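Local structure of D-glucosaminate-6-phosphate ammonia lyase (7LCE) at residues Gly10-Thr22 / Ser342-Ile356. The protein belongs to the selenocysteine synthase-like family of fold-type I proteins, which carry pyridoxal phosphate on a lysine. Residues are numbered along the deposited sequence; the frame is centred on the assembly and turned at random.
Sequences GLKKVINACGKMT and SLDPRTVAEGEMALI
Ile15 points its side chain at the first turn of helix 352-365 and is gripped there from several directions. With CG2 anti to the backbone N, that branch lies 3.8 Å from Ile356 CD1 and also against Glu352 CB and OE1, while CD1 reaches Leu355 CB at 3.8 Å. Further along the strand Ala17 CB touches both Leu343 CB and Val348 CG2. Polar bonds close this buried end: Asp344 N donates almost straight (168°) to Ala17 O, and Thr347 OG1 donates to Asn16 O from above the carbonyl plane, not along a lone pair. Strand 13-17 runs nearly perpendicular (94°) to the short helical segment 352-356 and pairs in parallel with strand 327-331, consistent with an N-terminal strand joining the small C-terminal domain, as in fold-type I enzymes. Asn16 OD1 accepts from Cys18 N at 3.0 Å, an Asx turn, and also from Gly19 N at 3.2 Å, while ND2 returns a bond to Gly19 O. The other end is looser. Lys13, extended until it bends at chi4 (59°), makes a weak salt bridge from NZ to Glu352 OE2 at 3.5 Å, its CE passing Leu355 CD1; Glu352 OE1 meanwhile takes Ala349 N at 3.0 Å. Near the turn, exposed Arg346 clasps Asp344 side-on through NE and NH2, and Lys20, its CD brushing Thr347 CG2, hydrogen-bonds through NZ to Asn216 OD1 and the O atom of PLP-modified residue 213.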
loop_
_atom_site.group_PDB
_atom_site.type_symbol
_atom_site.label_atom_id
_atom_site.label_comp_id
_atom_site.label_asym_id
_atom_site.label_seq_id
_atom_site.Cartn_x
_atom_site.Cartn_y
_atom_site.Cartn_z
ATOM N N GLY A 10 -42.714 -40.922 6.392
ATOM C CA GLY A 10 -42.805 -41.026 4.952
ATOM C C GLY A 10 -41.519 -41.386 4.242
ATOM O O GLY A 10 -41.469 -41.295 3.010
ATOM N N LEU A 11 -40.490 -41.808 4.968
ATOM C CA LEU A 11 -39.193 -42.132 4.398
ATOM C C LEU A 11 -39.007 -43.644 4.348
ATOM O O LEU A 11 -39.782 -44.414 4.920
ATOM C CB LEU A 11 -38.070 -41.473 5.210
ATOM C CG LEU A 11 -38.216 -39.958 5.398
ATOM C CD1 LEU A 11 -37.072 -39.391 6.223
ATOM C CD2 LEU A 11 -38.318 -39.245 4.062
ATOM N N LYS A 12 -37.964 -44.064 3.639
ATOM C CA LYS A 12 -37.703 -45.481 3.440
ATOM C C LYS A 12 -37.019 -46.097 4.653
ATOM O O LYS A 12 -36.211 -45.458 5.332
ATOM C CB LYS A 12 -36.820 -45.700 2.212
ATOM C CG LYS A 12 -37.347 -45.090 0.936
ATOM C CD LYS A 12 -36.318 -45.219 -0.170
ATOM C CE LYS A 12 -36.812 -46.144 -1.259
ATOM N NZ LYS A 12 -35.845 -46.226 -2.389
ATOM N N LYS A 13 -37.352 -47.357 4.920
ATOM C CA LYS A 13 -36.573 -48.136 5.870
ATOM C C LYS A 13 -35.227 -48.475 5.245
ATOM O O LYS A 13 -35.166 -49.004 4.130
ATOM C CB LYS A 13 -37.322 -49.409 6.260
ATOM C CG LYS A 13 -36.520 -50.361 7.126
ATOM C CD LYS A 13 -37.338 -51.575 7.529
ATOM C CE LYS A 13 -36.491 -52.550 8.328
ATOM N NZ LYS A 13 -35.950 -51.909 9.561
ATOM N N VAL A 14 -34.146 -48.172 5.957
ATOM C CA VAL A 14 -32.792 -48.323 5.436
ATOM C C VAL A 14 -32.117 -49.491 6.139
ATOM O O VAL A 14 -32.183 -49.608 7.369
ATOM C CB VAL A 14 -31.976 -47.031 5.612
ATOM C CG1 VAL A 14 -30.565 -47.223 5.085
ATOM C CG2 VAL A 14 -32.663 -45.870 4.912
ATOM N N ILE A 15 -31.463 -50.348 5.359
ATOM C CA ILE A 15 -30.635 -51.428 5.879
ATOM C C ILE A 15 -29.201 -51.142 5.460
ATOM O O ILE A 15 -28.891 -51.120 4.262
ATOM C CB ILE A 15 -31.087 -52.802 5.364
ATOM C CG1 ILE A 15 -32.547 -53.060 5.730
ATOM C CG2 ILE A 15 -30.195 -53.900 5.929
ATOM C CD1 ILE A 15 -33.032 -54.434 5.329
ATOM N N ASN A 16 -28.329 -50.941 6.440
ATOM C CA ASN A 16 -26.955 -50.532 6.190
ATOM C C ASN A 16 -26.053 -51.755 6.226
ATOM O O ASN A 16 -25.948 -52.425 7.258
ATOM C CB ASN A 16 -26.494 -49.502 7.220
ATOM C CG ASN A 16 -25.165 -48.870 6.857
ATOM O OD1 ASN A 16 -24.377 -49.435 6.095
ATOM N ND2 ASN A 16 -24.906 -47.690 7.409
ATOM N N ALA A 17 -25.378 -52.020 5.109
ATOM C CA ALA A 17 -24.411 -53.105 5.027
ATOM C C ALA A 17 -23.096 -52.640 4.417
ATOM O O ALA A 17 -22.256 -53.479 4.073
ATOM C CB ALA A 17 -24.979 -54.279 4.224
ATOM N N CYS A 18 -22.898 -51.330 4.272
ATOM C CA CYS A 18 -21.658 -50.773 3.748
ATOM C C CYS A 18 -20.699 -50.340 4.852
ATOM O O CYS A 18 -19.506 -50.648 4.791
ATOM C CB CYS A 18 -21.968 -49.590 2.824
ATOM S SG CYS A 18 -20.562 -49.027 1.836
ATOM N N GLY A 19 -21.198 -49.646 5.864
ATOM C CA GLY A 19 -20.365 -49.159 6.944
ATOM C C GLY A 19 -20.944 -47.887 7.532
ATOM O O GLY A 19 -22.091 -47.530 7.285
ATOM N N LYS A 20 -20.111 -47.201 8.319
ATOM C CA LYS A 20 -20.524 -45.978 9.011
ATOM C C LYS A 20 -20.451 -44.819 8.020
ATOM O O LYS A 20 -19.473 -44.070 7.945
ATOM C CB LYS A 20 -19.657 -45.741 10.241
ATOM C CG LYS A 20 -19.394 -47.007 11.058
ATOM C CD LYS A 20 -20.526 -47.321 12.029
ATOM C CE LYS A 20 -20.410 -46.521 13.310
ATOM N NZ LYS A 20 -19.159 -46.848 14.049
ATOM N N MET A 21 -21.523 -44.673 7.247
ATOM C CA MET A 21 -21.597 -43.716 6.150
ATOM C C MET A 21 -22.358 -42.465 6.569
ATOM O O MET A 21 -23.443 -42.557 7.151
ATOM C CB MET A 21 -22.267 -44.364 4.940
ATOM C CG MET A 21 -21.445 -45.487 4.339
ATOM S SD MET A 21 -22.152 -46.170 2.831
ATOM C CE MET A 21 -23.741 -45.359 2.767
ATOM N N THR A 22 -21.793 -41.298 6.251
ATOM C CA THR A 22 -22.430 -40.041 6.633
ATOM C C THR A 22 -23.761 -39.830 5.920
ATOM O O THR A 22 -24.634 -39.132 6.446
ATOM C CB THR A 22 -21.491 -38.865 6.356
ATOM O OG1 THR A 22 -21.253 -38.764 4.947
ATOM C CG2 THR A 22 -20.164 -39.058 7.082
ATOM N N SER A 342 -20.343 -56.526 -1.530
ATOM C CA SER A 342 -20.187 -57.120 -0.213
ATOM C C SER A 342 -21.136 -56.476 0.789
ATOM O O SER A 342 -21.603 -55.348 0.607
ATOM C CB SER A 342 -18.742 -56.976 0.278
ATOM O OG SER A 342 -18.587 -57.530 1.572
ATOM N N LEU A 343 -21.410 -57.217 1.859
ATOM C CA LEU A 343 -22.302 -56.789 2.929
ATOM C C LEU A 343 -21.528 -56.817 4.238
ATOM O O LEU A 343 -21.037 -57.874 4.648
ATOM C CB LEU A 343 -23.548 -57.675 3.032
ATOM C CG LEU A 343 -24.596 -57.805 1.920
ATOM C CD1 LEU A 343 -24.026 -58.268 0.599
ATOM C CD2 LEU A 343 -25.680 -58.767 2.378
ATOM N N ASP A 344 -21.434 -55.663 4.896
ATOM C CA ASP A 344 -20.741 -55.563 6.172
ATOM C C ASP A 344 -21.764 -55.780 7.278
ATOM O O ASP A 344 -22.650 -54.931 7.460
ATOM C CB ASP A 344 -20.072 -54.203 6.314
ATOM C CG ASP A 344 -19.034 -54.172 7.417
ATOM O OD1 ASP A 344 -19.139 -54.980 8.363
ATOM O OD2 ASP A 344 -18.111 -53.334 7.338
ATOM N N PRO A 345 -21.690 -56.879 8.033
ATOM C CA PRO A 345 -22.751 -57.185 9.005
ATOM C C PRO A 345 -22.725 -56.316 10.250
ATOM O O PRO A 345 -23.653 -56.414 11.064
ATOM C CB PRO A 345 -22.481 -58.650 9.357
ATOM C CG PRO A 345 -20.997 -58.780 9.197
ATOM C CD PRO A 345 -20.632 -57.904 8.026
ATOM N N ARG A 346 -21.702 -55.480 10.430
ATOM C CA ARG A 346 -21.581 -54.710 11.663
ATOM C C ARG A 346 -22.720 -53.706 11.814
ATOM O O ARG A 346 -23.214 -53.485 12.926
ATOM C CB ARG A 346 -20.217 -54.019 11.702
ATOM C CG ARG A 346 -19.055 -55.010 11.686
ATOM C CD ARG A 346 -17.693 -54.328 11.682
ATOM N NE ARG A 346 -17.358 -53.788 10.369
ATOM C CZ ARG A 346 -16.290 -53.046 10.112
ATOM N NH1 ARG A 346 -15.415 -52.742 11.055
ATOM N NH2 ARG A 346 -16.091 -52.605 8.872
ATOM N N THR A 347 -23.161 -53.098 10.714
ATOM C CA THR A 347 -24.267 -52.148 10.753
ATOM C C THR A 347 -25.626 -52.801 10.526
ATOM O O THR A 347 -26.647 -52.109 10.604
ATOM C CB THR A 347 -24.061 -51.043 9.711
ATOM O OG1 THR A 347 -23.874 -51.626 8.417
ATOM C CG2 THR A 347 -22.843 -50.204 10.061
ATOM N N VAL A 348 -25.667 -54.099 10.241
ATOM C CA VAL A 348 -26.931 -54.793 10.008
ATOM C C VAL A 348 -27.521 -55.213 11.347
ATOM O O VAL A 348 -26.823 -55.778 12.197
ATOM C CB VAL A 348 -26.727 -56.008 9.089
ATOM C CG1 VAL A 348 -28.064 -56.653 8.756
ATOM C CG2 VAL A 348 -25.993 -55.605 7.820
ATOM N N ALA A 349 -28.811 -54.948 11.534
ATOM C CA ALA A 349 -29.488 -55.305 12.768
ATOM C C ALA A 349 -30.090 -56.702 12.658
ATOM O O ALA A 349 -30.062 -57.341 11.604
ATOM C CB ALA A 349 -30.571 -54.281 13.105
ATOM N N GLU A 350 -30.646 -57.175 13.771
ATOM C CA GLU A 350 -31.229 -58.509 13.801
ATOM C C GLU A 350 -32.477 -58.566 12.929
ATOM O O GLU A 350 -33.369 -57.719 13.044
ATOM C CB GLU A 350 -31.553 -58.916 15.236
ATOM C CG GLU A 350 -30.322 -59.289 16.047
ATOM C CD GLU A 350 -29.550 -60.442 15.434
ATOM O OE1 GLU A 350 -30.188 -61.377 14.907
ATOM O OE2 GLU A 350 -28.301 -60.408 15.469
ATOM N N GLY A 351 -32.539 -59.576 12.062
ATOM C CA GLY A 351 -33.636 -59.760 11.144
ATOM C C GLY A 351 -33.443 -59.097 9.795
ATOM O O GLY A 351 -34.010 -59.560 8.799
ATOM N N GLU A 352 -32.655 -58.021 9.738
ATOM C CA GLU A 352 -32.422 -57.341 8.469
ATOM C C GLU A 352 -31.654 -58.220 7.487
ATOM O O GLU A 352 -31.805 -58.061 6.270
ATOM C CB GLU A 352 -31.692 -56.020 8.717
ATOM C CG GLU A 352 -32.457 -55.081 9.645
ATOM C CD GLU A 352 -31.839 -53.701 9.745
ATOM O OE1 GLU A 352 -30.602 -53.585 9.611
ATOM O OE2 GLU A 352 -32.594 -52.729 9.962
ATOM N N MET A 353 -30.837 -59.153 7.985
ATOM C CA MET A 353 -30.146 -60.074 7.086
ATOM C C MET A 353 -31.136 -60.895 6.275
ATOM O O MET A 353 -30.941 -61.107 5.072
ATOM C CB MET A 353 -29.207 -60.987 7.873
ATOM C CG MET A 353 -27.830 -60.395 8.086
ATOM S SD MET A 353 -26.935 -60.293 6.523
ATOM C CE MET A 353 -25.533 -59.282 6.994
ATOM N N ALA A 354 -32.210 -61.364 6.914
ATOM C CA ALA A 354 -33.221 -62.123 6.189
ATOM C C ALA A 354 -33.895 -61.263 5.130
ATOM O O ALA A 354 -34.264 -61.764 4.062
ATOM C CB ALA A 354 -34.259 -62.682 7.160
ATOM N N LEU A 355 -34.065 -59.969 5.410
ATOM C CA LEU A 355 -34.699 -59.077 4.447
ATOM C C LEU A 355 -33.832 -58.890 3.207
ATOM O O LEU A 355 -34.352 -58.810 2.087
ATOM C CB LEU A 355 -34.988 -57.730 5.108
ATOM C CG LEU A 355 -35.935 -57.790 6.308
ATOM C CD1 LEU A 355 -36.056 -56.429 6.975
ATOM C CD2 LEU A 355 -37.298 -58.305 5.874
ATOM N N ILE A 356 -32.508 -58.835 3.384
ATOM C CA ILE A 356 -31.613 -58.652 2.244
ATOM C C ILE A 356 -31.690 -59.849 1.306
ATOM O O ILE A 356 -31.694 -59.694 0.078
ATOM C CB ILE A 356 -30.171 -58.397 2.722
ATOM C CG1 ILE A 356 -30.104 -57.132 3.578
ATOM C CG2 ILE A 356 -29.230 -58.275 1.537
ATOM C CD1 ILE A 356 -28.713 -56.807 4.077
#